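Glycogen synthase (PDB 6GNF) belongs to the glycogen and starch synthase family of two-domain glycosyltransferases, and holds ADP and a glycan in the cleft between its domains. Local coordinates at residues S28-V31 with K36-G39; A32-T37 with H101-H106; L200-F205 with E360-A365. All coordinates share one frame; numbering follows the deposited sequence.

Interaction 1. Residues S28-V31 with K36-G39. With ADP (adenosine-5'-diphosphate), chain F; AC1 (4,6-dideoxy-4-{[(1S,4R,5S,6S)-4,5,6-trihydroxy-3-(hydroxymethyl)cyclohex-2-en-1-yl]amino}-alpha-D-glucopyranose), chain D; GLC (alpha-D-glucopyranose), chain B.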
loop_
_atom_site.group_PDB
_atom_site.type_symbol
_atom_site.label_atom_id
_atom_site.label_comp_id
_atom_site.label_asym_id
_atom_site.label_seq_id
_atom_site.Cartn_x
_atom_site.Cartn_y
_atom_site.Cartn_z
ATOM N N SER A 28 1.552 -11.277 -5.101
ATOM C CA SER A 28 0.625 -10.240 -4.663
ATOM C C SER A 28 -0.553 -10.106 -5.596
ATOM O O SER A 28 -0.555 -10.646 -6.691
ATOM C CB SER A 28 1.328 -8.877 -4.537
ATOM O OG SER A 28 1.718 -8.343 -5.763
ATOM N N THR A 29 -1.517 -9.302 -5.176
ATOM C CA THR A 29 -2.653 -8.946 -6.025
ATOM C C THR A 29 -2.344 -7.763 -6.935
ATOM O O THR A 29 -3.085 -7.519 -7.867
ATOM C CB THR A 29 -3.872 -8.576 -5.167
ATOM O OG1 THR A 29 -3.449 -7.675 -4.134
ATOM C CG2 THR A 29 -4.431 -9.799 -4.518
ATOM N N GLU A 30 -1.278 -7.017 -6.633
ATOM C CA GLU A 30 -0.985 -5.774 -7.335
ATOM C C GLU A 30 0.475 -5.710 -7.741
ATOM O O GLU A 30 1.350 -5.967 -6.921
ATOM C CB GLU A 30 -1.233 -4.581 -6.418
ATOM C CG GLU A 30 -2.680 -4.202 -6.215
ATOM C CD GLU A 30 -2.844 -3.007 -5.282
ATOM O OE1 GLU A 30 -2.001 -2.073 -5.291
ATOM O OE2 GLU A 30 -3.842 -3.018 -4.532
ATOM N N VAL A 31 0.725 -5.296 -8.980
ATOM C CA VAL A 31 2.077 -4.961 -9.442
ATOM C C VAL A 31 1.982 -3.747 -10.364
ATOM O O VAL A 31 1.475 -3.848 -11.474
ATOM C CB VAL A 31 2.744 -6.123 -10.225
ATOM C CG1 VAL A 31 4.154 -5.730 -10.645
ATOM C CG2 VAL A 31 2.783 -7.395 -9.397
ATOM N N LYS A 36 -2.821 -1.681 -9.566
ATOM C CA LYS A 36 -2.462 -0.796 -8.468
ATOM C C LYS A 36 -3.696 -0.080 -7.948
ATOM O O LYS A 36 -4.457 0.475 -8.726
ATOM C CB LYS A 36 -1.468 0.242 -8.972
ATOM C CG LYS A 36 -1.171 1.402 -8.008
ATOM C CD LYS A 36 0.212 2.019 -8.248
ATOM C CE LYS A 36 0.224 3.547 -8.282
ATOM N NZ LYS A 36 -0.081 4.171 -6.967
ATOM N N THR A 37 -3.882 -0.119 -6.631
ATOM C CA THR A 37 -4.948 0.606 -5.924
ATOM C C THR A 37 -4.293 1.525 -4.875
ATOM O O THR A 37 -4.978 2.230 -4.130
ATOM C CB THR A 37 -5.903 -0.369 -5.189
ATOM O OG1 THR A 37 -5.234 -0.986 -4.063
ATOM C CG2 THR A 37 -6.449 -1.443 -6.134
ATOM N N GLY A 38 -2.966 1.467 -4.811
ATOM C CA GLY A 38 -2.234 2.152 -3.757
ATOM C C GLY A 38 -0.769 1.743 -3.692
ATOM O O GLY A 38 -0.210 1.246 -4.659
ATOM N N GLY A 39 -0.185 1.886 -2.505
ATOM C CA GLY A 39 1.234 1.671 -2.299
ATOM C C GLY A 39 1.733 0.259 -2.477
ATOM O O GLY A 39 2.904 0.069 -2.778
HETATM P PB ADP F . -1.939 3.769 0.520
HETATM O O1B ADP F . -2.208 3.531 1.983
HETATM O O2B ADP F . -1.037 2.737 -0.099
HETATM O O3B ADP F . -3.173 4.110 -0.271
HETATM P PA ADP F . 0.473 5.290 0.094
HETATM O O1A ADP F . 1.335 4.151 0.623
HETATM O O2A ADP F . 0.848 6.742 0.362
HETATM O O3A ADP F . -1.071 5.130 0.560
HETATM O "O5'" ADP F . 0.322 5.117 -1.506
HETATM C "C5'" ADP F . -0.767 5.705 -2.226
HETATM C "C4'" ADP F . -0.259 6.087 -3.610
HETATM O "O4'" ADP F . -1.324 6.405 -4.508
HETATM C "C3'" ADP F . 0.619 7.319 -3.531
HETATM O "O3'" ADP F . 1.757 7.097 -4.372
HETATM C "C2'" ADP F . -0.258 8.448 -4.023
HETATM O "O2'" ADP F . 0.552 9.387 -4.723
HETATM C "C1'" ADP F . -1.266 7.768 -4.933
HETATM N N9 ADP F . -2.656 8.302 -4.905
HETATM C C8 ADP F . -3.564 8.140 -3.919
HETATM N N7 ADP F . -4.749 8.730 -4.239
HETATM C C5 ADP F . -4.609 9.272 -5.461
HETATM C C6 ADP F . -5.453 10.037 -6.401
HETATM N N6 ADP F . -6.726 10.356 -6.095
HETATM N N1 ADP F . -4.915 10.416 -7.579
HETATM C C2 ADP F . -3.649 10.122 -7.918
HETATM N N3 ADP F . -2.828 9.426 -7.109
HETATM C C4 ADP F . -3.235 8.979 -5.897
HETATM C C1 AC1 D . -4.446 -2.651 -0.386
HETATM O O2 AC1 D . -3.496 -4.504 0.878
HETATM C C2 AC1 D . -3.202 -3.215 0.303
HETATM C C4A AC1 D . 1.954 1.388 2.798
HETATM C C3 AC1 D . -2.660 -2.259 1.368
HETATM O O3 AC1 D . -1.409 -2.792 1.812
HETATM C C4 AC1 D . -2.494 -0.824 0.820
HETATM N N4A AC1 D . -1.964 0.157 1.797
HETATM C C5 AC1 D . -3.863 -0.397 0.267
HETATM O O5 AC1 D . -4.251 -1.287 -0.787
HETATM C C6 AC1 D . -3.869 1.012 -0.302
HETATM C C1B AC1 D . -0.697 0.041 2.523
HETATM C C2B AC1 D . -0.425 1.176 3.554
HETATM O O2B AC1 D . -1.528 2.057 3.742
HETATM C C3B AC1 D . 0.718 2.114 3.240
HETATM O O3B AC1 D . 1.057 2.847 4.417
HETATM O O4 AC1 D . 2.868 2.390 2.341
HETATM C C5B AC1 D . 1.636 0.410 1.697
HETATM C C7B AC1 D . 0.444 -0.145 1.552
HETATM C C6B AC1 D . 2.733 0.017 0.758
HETATM O O6B AC1 D . 3.774 -0.553 1.554
HETATM C C1 GLC B . -9.568 -3.911 0.066
HETATM C C2 GLC B . -8.494 -5.006 0.164
HETATM C C3 GLC B . -7.217 -4.418 0.756
HETATM C C4 GLC B . -6.761 -3.221 -0.074
HETATM C C5 GLC B . -7.884 -2.175 -0.082
HETATM C C6 GLC B . -7.527 -0.877 -0.822
HETATM O O2 GLC B . -8.933 -6.086 0.995
HETATM O O3 GLC B . -6.178 -5.394 0.831
HETATM O O4 GLC B . -5.555 -2.715 0.510
HETATM O O5 GLC B . -9.062 -2.771 -0.651
HETATM O O6 GLC B . -7.252 -1.104 -2.214
#

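Interaction 2. Residues A32-T37 with H101-H106. With GLC (alpha-D-glucopyranose), chain B.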
loop_
_atom_site.group_PDB
_atom_site.type_symbol
_atom_site.label_atom_id
_atom_site.label_comp_id
_atom_site.label_asym_id
_atom_site.label_seq_id
_atom_site.Cartn_x
_atom_site.Cartn_y
_atom_site.Cartn_z
ATOM N N ALA A 32 2.455 -2.600 -9.896
ATOM C CA ALA A 32 2.444 -1.399 -10.722
ATOM C C ALA A 32 3.404 -1.593 -11.887
ATOM O O ALA A 32 4.390 -2.310 -11.761
ATOM C CB ALA A 32 2.857 -0.177 -9.906
ATOM N N PRO A 33 3.115 -0.962 -13.040
ATOM C CA PRO A 33 1.956 -0.124 -13.337
ATOM C C PRO A 33 0.763 -0.911 -13.894
ATOM O O PRO A 33 -0.240 -0.335 -14.259
ATOM C CB PRO A 33 2.503 0.838 -14.392
ATOM C CG PRO A 33 3.515 0.023 -15.138
ATOM C CD PRO A 33 4.046 -1.015 -14.182
ATOM N N TYR A 34 0.821 -2.231 -13.854
ATOM C CA TYR A 34 -0.205 -3.066 -14.477
ATOM C C TYR A 34 -1.478 -3.042 -13.624
ATOM O O TYR A 34 -2.593 -2.906 -14.124
ATOM C CB TYR A 34 0.301 -4.504 -14.558
ATOM C CG TYR A 34 1.598 -4.684 -15.323
ATOM C CD1 TYR A 34 1.581 -4.940 -16.696
ATOM C CD2 TYR A 34 2.839 -4.620 -14.680
ATOM C CE1 TYR A 34 2.755 -5.115 -17.407
ATOM C CE2 TYR A 34 4.017 -4.791 -15.383
ATOM C CZ TYR A 34 3.974 -5.041 -16.750
ATOM O OH TYR A 34 5.125 -5.227 -17.496
ATOM N N SER A 35 -1.287 -3.238 -12.324
ATOM C CA SER A 35 -2.378 -3.255 -11.381
ATOM C C SER A 35 -1.947 -2.519 -10.110
ATOM O O SER A 35 -0.852 -2.756 -9.600
ATOM C CB SER A 35 -2.746 -4.719 -11.080
ATOM O OG SER A 35 -1.632 -5.467 -10.625
ATOM N N LYS A 36 -2.821 -1.681 -9.566
ATOM C CA LYS A 36 -2.462 -0.796 -8.468
ATOM C C LYS A 36 -3.696 -0.080 -7.948
ATOM O O LYS A 36 -4.457 0.475 -8.726
ATOM C CB LYS A 36 -1.468 0.242 -8.972
ATOM C CG LYS A 36 -1.171 1.402 -8.008
ATOM C CD LYS A 36 0.212 2.019 -8.248
ATOM C CE LYS A 36 0.224 3.547 -8.282
ATOM N NZ LYS A 36 -0.081 4.171 -6.967
ATOM N N THR A 37 -3.882 -0.119 -6.631
ATOM C CA THR A 37 -4.948 0.606 -5.924
ATOM C C THR A 37 -4.293 1.525 -4.875
ATOM O O THR A 37 -4.978 2.230 -4.130
ATOM C CB THR A 37 -5.903 -0.369 -5.189
ATOM O OG1 THR A 37 -5.234 -0.986 -4.063
ATOM C CG2 THR A 37 -6.449 -1.443 -6.134
ATOM N N HIS A 101 7.471 -10.947 -14.792
ATOM C CA HIS A 101 6.131 -10.792 -14.251
ATOM C C HIS A 101 5.290 -11.912 -14.812
ATOM O O HIS A 101 5.179 -12.078 -16.027
ATOM C CB HIS A 101 5.556 -9.438 -14.640
ATOM C CG HIS A 101 6.412 -8.294 -14.211
ATOM N ND1 HIS A 101 6.671 -8.018 -12.887
ATOM C CD2 HIS A 101 7.087 -7.371 -14.928
ATOM C CE1 HIS A 101 7.460 -6.962 -12.809
ATOM N NE2 HIS A 101 7.728 -6.551 -14.032
ATOM N N ILE A 102 4.811 -12.766 -13.918
ATOM C CA ILE A 102 3.973 -13.884 -14.283
ATOM C C ILE A 102 2.550 -13.532 -13.889
ATOM O O ILE A 102 2.291 -13.095 -12.763
ATOM C CB ILE A 102 4.391 -15.164 -13.534
ATOM C CG1 ILE A 102 5.906 -15.407 -13.650
ATOM C CG2 ILE A 102 3.586 -16.357 -14.025
ATOM C CD1 ILE A 102 6.416 -15.427 -15.056
ATOM N N TRP A 103 1.619 -13.751 -14.806
ATOM C CA TRP A 103 0.230 -13.400 -14.580
ATOM C C TRP A 103 -0.644 -14.636 -14.651
ATOM O O TRP A 103 -0.641 -15.370 -15.640
ATOM C CB TRP A 103 -0.230 -12.416 -15.637
ATOM C CG TRP A 103 0.694 -11.268 -15.832
ATOM C CD1 TRP A 103 1.522 -11.066 -16.886
ATOM C CD2 TRP A 103 0.883 -10.154 -14.951
ATOM N NE1 TRP A 103 2.212 -9.890 -16.730
ATOM C CE2 TRP A 103 1.828 -9.304 -15.559
ATOM C CE3 TRP A 103 0.329 -9.781 -13.726
ATOM C CZ2 TRP A 103 2.254 -8.120 -14.977
ATOM C CZ3 TRP A 103 0.754 -8.585 -13.137
ATOM C CH2 TRP A 103 1.710 -7.773 -13.762
ATOM N N VAL A 104 -1.414 -14.852 -13.595
ATOM C CA VAL A 104 -2.276 -16.010 -13.491
ATOM C C VAL A 104 -3.598 -15.699 -14.172
ATOM O O VAL A 104 -4.330 -14.815 -13.743
ATOM C CB VAL A 104 -2.516 -16.378 -12.018
ATOM C CG1 VAL A 104 -3.354 -17.643 -11.913
ATOM C CG2 VAL A 104 -1.190 -16.558 -11.300
ATOM N N ASP A 105 -3.919 -16.459 -15.213
ATOM C CA ASP A 105 -5.087 -16.185 -16.029
ATOM C C ASP A 105 -6.239 -17.140 -15.718
ATOM O O ASP A 105 -6.089 -18.358 -15.744
ATOM C CB ASP A 105 -4.737 -16.288 -17.504
ATOM C CG ASP A 105 -5.934 -16.027 -18.413
ATOM O OD1 ASP A 105 -6.473 -14.898 -18.463
ATOM O OD2 ASP A 105 -6.354 -16.991 -19.102
ATOM N N HIS A 106 -7.409 -16.564 -15.454
ATOM C CA HIS A 106 -8.630 -17.319 -15.206
ATOM C C HIS A 106 -9.823 -16.393 -15.390
ATOM O O HIS A 106 -9.728 -15.201 -15.128
ATOM C CB HIS A 106 -8.641 -17.878 -13.785
ATOM C CG HIS A 106 -9.627 -18.981 -13.580
ATOM N ND1 HIS A 106 -10.967 -18.756 -13.353
ATOM C CD2 HIS A 106 -9.468 -20.324 -13.583
ATOM C CE1 HIS A 106 -11.595 -19.910 -13.230
ATOM N NE2 HIS A 106 -10.708 -20.881 -13.365
HETATM C C1 GLC B . -9.568 -3.911 0.066
HETATM C C2 GLC B . -8.494 -5.006 0.164
HETATM C C3 GLC B . -7.217 -4.418 0.756
HETATM C C4 GLC B . -6.761 -3.221 -0.074
HETATM C C5 GLC B . -7.884 -2.175 -0.082
HETATM C C6 GLC B . -7.527 -0.877 -0.822
HETATM O O2 GLC B . -8.933 -6.086 0.995
HETATM O O3 GLC B . -6.178 -5.394 0.831
HETATM O O4 GLC B . -5.555 -2.715 0.510
HETATM O O5 GLC B . -9.062 -2.771 -0.651
HETATM O O6 GLC B . -7.252 -1.104 -2.214
#

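Interaction 3. Residues L200-F205 with E360-A365. With AC1 (4,6-dideoxy-4-{[(1S,4R,5S,6S)-4,5,6-trihydroxy-3-(hydroxymethyl)cyclohex-2-en-1-yl]amino}-alpha-D-glucopyranose), chain D; ADP (adenosine-5'-diphosphate), chain F; BGC (beta-D-glucopyranose), chain C.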
loop_
_atom_site.group_PDB
_atom_site.type_symbol
_atom_site.label_atom_id
_atom_site.label_comp_id
_atom_site.label_asym_id
_atom_site.label_seq_id
_atom_site.Cartn_x
_atom_site.Cartn_y
_atom_site.Cartn_z
ATOM N N LEU A 200 4.014 -7.763 5.396
ATOM C CA LEU A 200 2.787 -7.100 5.789
ATOM C C LEU A 200 2.835 -5.634 5.388
ATOM O O LEU A 200 3.781 -4.923 5.743
ATOM C CB LEU A 200 2.604 -7.219 7.302
ATOM C CG LEU A 200 1.473 -6.390 7.912
ATOM C CD1 LEU A 200 0.117 -6.936 7.478
ATOM C CD2 LEU A 200 1.594 -6.361 9.431
ATOM N N HIS A 201 1.840 -5.195 4.622
ATOM C CA HIS A 201 1.729 -3.787 4.235
ATOM C C HIS A 201 0.668 -3.042 5.022
ATOM O O HIS A 201 0.754 -1.835 5.133
ATOM C CB HIS A 201 1.426 -3.653 2.744
ATOM C CG HIS A 201 2.467 -4.262 1.865
ATOM N ND1 HIS A 201 3.424 -3.515 1.224
ATOM C CD2 HIS A 201 2.704 -5.554 1.524
ATOM C CE1 HIS A 201 4.207 -4.316 0.529
ATOM N NE2 HIS A 201 3.786 -5.560 0.686
ATOM N N ASN A 202 -0.337 -3.757 5.527
ATOM C CA ASN A 202 -1.446 -3.143 6.253
ATOM C C ASN A 202 -2.192 -4.155 7.107
ATOM O O ASN A 202 -2.840 -5.060 6.567
ATOM C CB ASN A 202 -2.429 -2.494 5.274
ATOM C CG ASN A 202 -3.302 -1.427 5.941
ATOM O OD1 ASN A 202 -3.757 -1.576 7.078
ATOM N ND2 ASN A 202 -3.522 -0.345 5.243
ATOM N N ILE A 203 -2.126 -3.969 8.424
ATOM C CA ILE A 203 -2.691 -4.906 9.395
ATOM C C ILE A 203 -4.200 -4.761 9.556
ATOM O O ILE A 203 -4.832 -5.619 10.169
ATOM C CB ILE A 203 -2.000 -4.748 10.776
ATOM C CG1 ILE A 203 -2.216 -5.970 11.671
ATOM C CG2 ILE A 203 -2.487 -3.505 11.504
ATOM C CD1 ILE A 203 -1.205 -7.065 11.457
ATOM N N ALA A 204 -4.787 -3.701 9.013
ATOM C CA ALA A 204 -6.224 -3.487 9.152
ATOM C C ALA A 204 -7.030 -4.538 8.384
ATOM O O ALA A 204 -8.151 -4.852 8.756
ATOM C CB ALA A 204 -6.619 -2.097 8.692
ATOM N N PHE A 205 -6.443 -5.129 7.349
ATOM C CA PHE A 205 -7.133 -6.144 6.571
ATOM C C PHE A 205 -6.369 -7.454 6.707
ATOM O O PHE A 205 -5.175 -7.534 6.396
ATOM C CB PHE A 205 -7.261 -5.707 5.110
ATOM C CG PHE A 205 -7.794 -4.308 4.963
ATOM C CD1 PHE A 205 -9.130 -4.030 5.243
ATOM C CD2 PHE A 205 -6.953 -3.260 4.600
ATOM C CE1 PHE A 205 -9.621 -2.743 5.145
ATOM C CE2 PHE A 205 -7.442 -1.967 4.490
ATOM C CZ PHE A 205 -8.779 -1.710 4.759
ATOM N N GLU A 360 -10.708 7.683 2.922
ATOM C CA GLU A 360 -11.069 6.615 3.836
ATOM C C GLU A 360 -10.553 6.985 5.232
ATOM O O GLU A 360 -9.652 7.806 5.365
ATOM C CB GLU A 360 -10.453 5.306 3.327
ATOM C CG GLU A 360 -10.980 4.020 4.014
ATOM C CD GLU A 360 -9.930 3.261 4.858
ATOM O OE1 GLU A 360 -9.074 2.530 4.302
ATOM O OE2 GLU A 360 -9.975 3.408 6.099
ATOM N N ASN A 361 -11.125 6.361 6.254
ATOM C CA ASN A 361 -10.764 6.661 7.641
ATOM C C ASN A 361 -9.252 6.731 7.893
ATOM O O ASN A 361 -8.771 7.621 8.585
ATOM C CB ASN A 361 -11.381 5.626 8.585
ATOM C CG ASN A 361 -11.083 5.926 10.047
ATOM O OD1 ASN A 361 -11.551 6.929 10.597
ATOM N ND2 ASN A 361 -10.268 5.092 10.671
ATOM N N GLN A 362 -8.511 5.777 7.349
ATOM C CA GLN A 362 -7.070 5.718 7.554
ATOM C C GLN A 362 -6.349 7.042 7.299
ATOM O O GLN A 362 -5.451 7.408 8.062
ATOM C CB GLN A 362 -6.434 4.636 6.671
ATOM C CG GLN A 362 -4.933 4.536 6.895
ATOM C CD GLN A 362 -4.250 3.547 6.002
ATOM O OE1 GLN A 362 -4.878 2.640 5.458
ATOM N NE2 GLN A 362 -2.947 3.721 5.822
ATOM N N LYS A 363 -6.734 7.745 6.230
ATOM C CA LYS A 363 -5.982 8.911 5.732
ATOM C C LYS A 363 -6.402 10.262 6.304
ATOM O O LYS A 363 -5.686 11.245 6.143
ATOM C CB LYS A 363 -6.066 8.967 4.204
ATOM C CG LYS A 363 -5.530 7.729 3.494
ATOM C CD LYS A 363 -4.019 7.629 3.585
ATOM C CE LYS A 363 -3.522 6.321 2.993
ATOM N NZ LYS A 363 -2.032 6.234 2.988
ATOM N N GLY A 364 -7.553 10.322 6.968
ATOM C CA GLY A 364 -7.978 11.540 7.650
ATOM C C GLY A 364 -8.406 12.683 6.752
ATOM O O GLY A 364 -8.347 13.843 7.165
ATOM N N ALA A 365 -8.879 12.369 5.550
ATOM C CA ALA A 365 -9.438 13.376 4.654
ATOM C C ALA A 365 -10.646 14.061 5.291
ATOM O O ALA A 365 -10.849 15.275 5.121
ATOM C CB ALA A 365 -9.825 12.749 3.323
HETATM C C1 AC1 D . -4.446 -2.651 -0.386
HETATM O O2 AC1 D . -3.496 -4.504 0.878
HETATM C C2 AC1 D . -3.202 -3.215 0.303
HETATM C C4A AC1 D . 1.954 1.388 2.798
HETATM C C3 AC1 D . -2.660 -2.259 1.368
HETATM O O3 AC1 D . -1.409 -2.792 1.812
HETATM C C4 AC1 D . -2.494 -0.824 0.820
HETATM N N4A AC1 D . -1.964 0.157 1.797
HETATM C C5 AC1 D . -3.863 -0.397 0.267
HETATM O O5 AC1 D . -4.251 -1.287 -0.787
HETATM C C6 AC1 D . -3.869 1.012 -0.302
HETATM C C1B AC1 D . -0.697 0.041 2.523
HETATM C C2B AC1 D . -0.425 1.176 3.554
HETATM O O2B AC1 D . -1.528 2.057 3.742
HETATM C C3B AC1 D . 0.718 2.114 3.240
HETATM O O3B AC1 D . 1.057 2.847 4.417
HETATM O O4 AC1 D . 2.868 2.390 2.341
HETATM C C5B AC1 D . 1.636 0.410 1.697
HETATM C C7B AC1 D . 0.444 -0.145 1.552
HETATM C C6B AC1 D . 2.733 0.017 0.758
HETATM O O6B AC1 D . 3.774 -0.553 1.554
HETATM P PB ADP F . -1.939 3.769 0.520
HETATM O O1B ADP F . -2.208 3.531 1.983
HETATM O O2B ADP F . -1.037 2.737 -0.099
HETATM O O3B ADP F . -3.173 4.110 -0.271
HETATM P PA ADP F . 0.473 5.290 0.094
HETATM O O1A ADP F . 1.335 4.151 0.623
HETATM O O2A ADP F . 0.848 6.742 0.362
HETATM O O3A ADP F . -1.071 5.130 0.560
HETATM O "O5'" ADP F . 0.322 5.117 -1.506
HETATM C "C5'" ADP F . -0.767 5.705 -2.226
HETATM C "C4'" ADP F . -0.259 6.087 -3.610
HETATM O "O4'" ADP F . -1.324 6.405 -4.508
HETATM C "C3'" ADP F . 0.619 7.319 -3.531
HETATM O "O3'" ADP F . 1.757 7.097 -4.372
HETATM C "C2'" ADP F . -0.258 8.448 -4.023
HETATM O "O2'" ADP F . 0.552 9.387 -4.723
HETATM C "C1'" ADP F . -1.266 7.768 -4.933
HETATM N N9 ADP F . -2.656 8.302 -4.905
HETATM C C8 ADP F . -3.564 8.140 -3.919
HETATM N N7 ADP F . -4.749 8.730 -4.239
HETATM C C5 ADP F . -4.609 9.272 -5.461
HETATM C C6 ADP F . -5.453 10.037 -6.401
HETATM N N6 ADP F . -6.726 10.356 -6.095
HETATM N N1 ADP F . -4.915 10.416 -7.579
HETATM C C2 ADP F . -3.649 10.122 -7.918
HETATM N N3 ADP F . -2.828 9.426 -7.109
HETATM C C4 ADP F . -3.235 8.979 -5.897
HETATM C C2 BGC C . -13.248 -4.425 2.914
HETATM C C3 BGC C . -11.814 -4.646 2.429
HETATM C C4 BGC C . -11.382 -3.429 1.604
HETATM C C5 BGC C . -11.693 -2.087 2.285
HETATM C C6 BGC C . -11.603 -0.945 1.282
HETATM C C1 BGC C . -13.263 -3.142 3.750
HETATM O O1 BGC C . -14.535 -2.957 4.382
HETATM O O2 BGC C . -13.737 -5.536 3.678
HETATM O O3 BGC C . -11.679 -5.859 1.664
HETATM O O4 BGC C . -9.972 -3.499 1.384
HETATM O O5 BGC C . -12.990 -2.037 2.888
HETATM O O6 BGC C . -10.972 0.154 1.933
#

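Interaction 1. Residues S28-V31 with K36-G39
E30 reaches out of residues 28-31 to grip the backbone and side chain of T37. Its CB sets off toward residues 36-39, and CG turns anti to the carbonyl carbon (chi1 -77°), so that it passes 4.1 Å from K36 CA. The chain is fully extended from there and brings CD in 3.4 Å from T37 N, with one carboxylate oxygen for each T37 donor. OE1 accepts from T37 N at 3.0 Å in a nearly straight bond (169°), although the N-H comes from well above the carboxylate plane. OE2 takes the hydroxyl of T37 on its syn side, though out of the carboxylate plane, and at 2.5 Å from OE2 to OG1 this bond is short. The two side chains cross at about a right angle. T37 OG1 has a second partner, because O6 of the glucose GLC donates to it at 2.7 Å; E30 therefore stands in the second shell of the sugar site and probably helps orient the threonine that meets it. Y121 also hydrogen-bonds to OE2. Further along the loop, G39 N donates to ADP O2B at 2.7 Å, while the glycines of G38-G39 leave room for the ligands. Residues 36-39 spell KTGG, the glycine-rich signature of glycogen and starch synthases, in the loop between the first strand of the N-terminal Rossmann-like domain and helix 39-54.

Interaction 2. Residues A32-T37 with H101-H106
An aromatic cluster of Y34, H101 and W103 fastens the loop of residues 32-37 to strand 99-105. W103 makes the main contact: the edge of its six-membered ring points at one face of the Y34 ring, an edge-to-face pair with centroids 4.7 Å apart and planes at 57°. W103 CZ2 sits over the middle of the phenol ring, while CH2 lies nearer the root of the side chain, 3.5 Å from Y34 CG and 3.6 Å from Y34 CB. H101 comes in two residues earlier on the same side of the strand. Its CD2 is 3.9 Å from Y34 OH, and Y34 CE2 stands 4.0 Å from that same CD2, above the imidazole but toward its rim; the two rings lie obliquely, with planes at 56°. In Y34, CG anti to the carbonyl carbon (chi1 -58°) lays the ring across both strand residues. The polar ends all find other partners, which should help fix how each ring is turned: Y34 OH bonds to D70, H101 ND1 to T60 and W103 NE1 to S94. The tyrosine is thus packed just ahead of K36 and T37 at the ligands, in an aromatic cluster joining the loop after the first strand of the N-terminal Rossmann-like domain to strand 99-105 of the same sheet.

Interaction 3. Residues L200-F205 with E360-A365
N202 and Q362 reach for each other from opposite directions, their amide planes turned 78° apart. The N-H of N202 ND2 points at Q362 OE1 across 3.3 Å with an angle of 148°; the acceptor lies in the plane of the N202 amide, but the donor is tilted out of the plane of the Q362 carbonyl. OE1 also accepts from R358; two donors meet that oxygen, which is consistent with NE2 facing the cyclohexene ring of AC1, where it donates to O2B at 3.0 Å. The other end of the N202 amide is used as well: OD1 takes A204 N at 3.1 Å, an Asx turn, which should help fix the amide's rotation. Q362 extends from CB outward with CG anti to the backbone N (chi1 -179°), which carries its amide across to the facing loop.

The second pairing is looser. F205 presents its ring edge to E360, CZ lying 4.3 Å from OE1, while BGC sits over one face of the ring, O4 above the centre, and A204 CB covers the opposite face. R358 forms a salt bridge with E360 OE1, and OE2 accepts from Q362 N at 3.1 Å. Next to N202 in sequence, H201 ND1 shares a hydrogen bond of 3.0 Å with AC1 O6B; next to Q362, K363 NZ donates to ADP O3A at 2.8 Å and also to O1B. Loops from both Rossmann-like domains thus close on ADP and glycan together, the interdomain cleft of the GT-B fold.

In the fold
Strand 23-27 runs straight into residues 28-31, and interaction 1 closes the short loop that leads to helix 39-54. Interaction 2 starts inside that loop, at residues 32-37, and shares K36 and T37 with interaction 1; its far half lies on strand 99-105, so the two cross along the chain, touching where V31 meets W103. Together they tie the loop to the N-terminal sheet and bring it to the ligands. Interaction 3 comes later and separately, spanning from the loop after strand 195-200 to the loop after strand 352-356, and so bridges the two domains across the cleft. Interactions 1 and 3 do not touch, but both reach ADP and AC1.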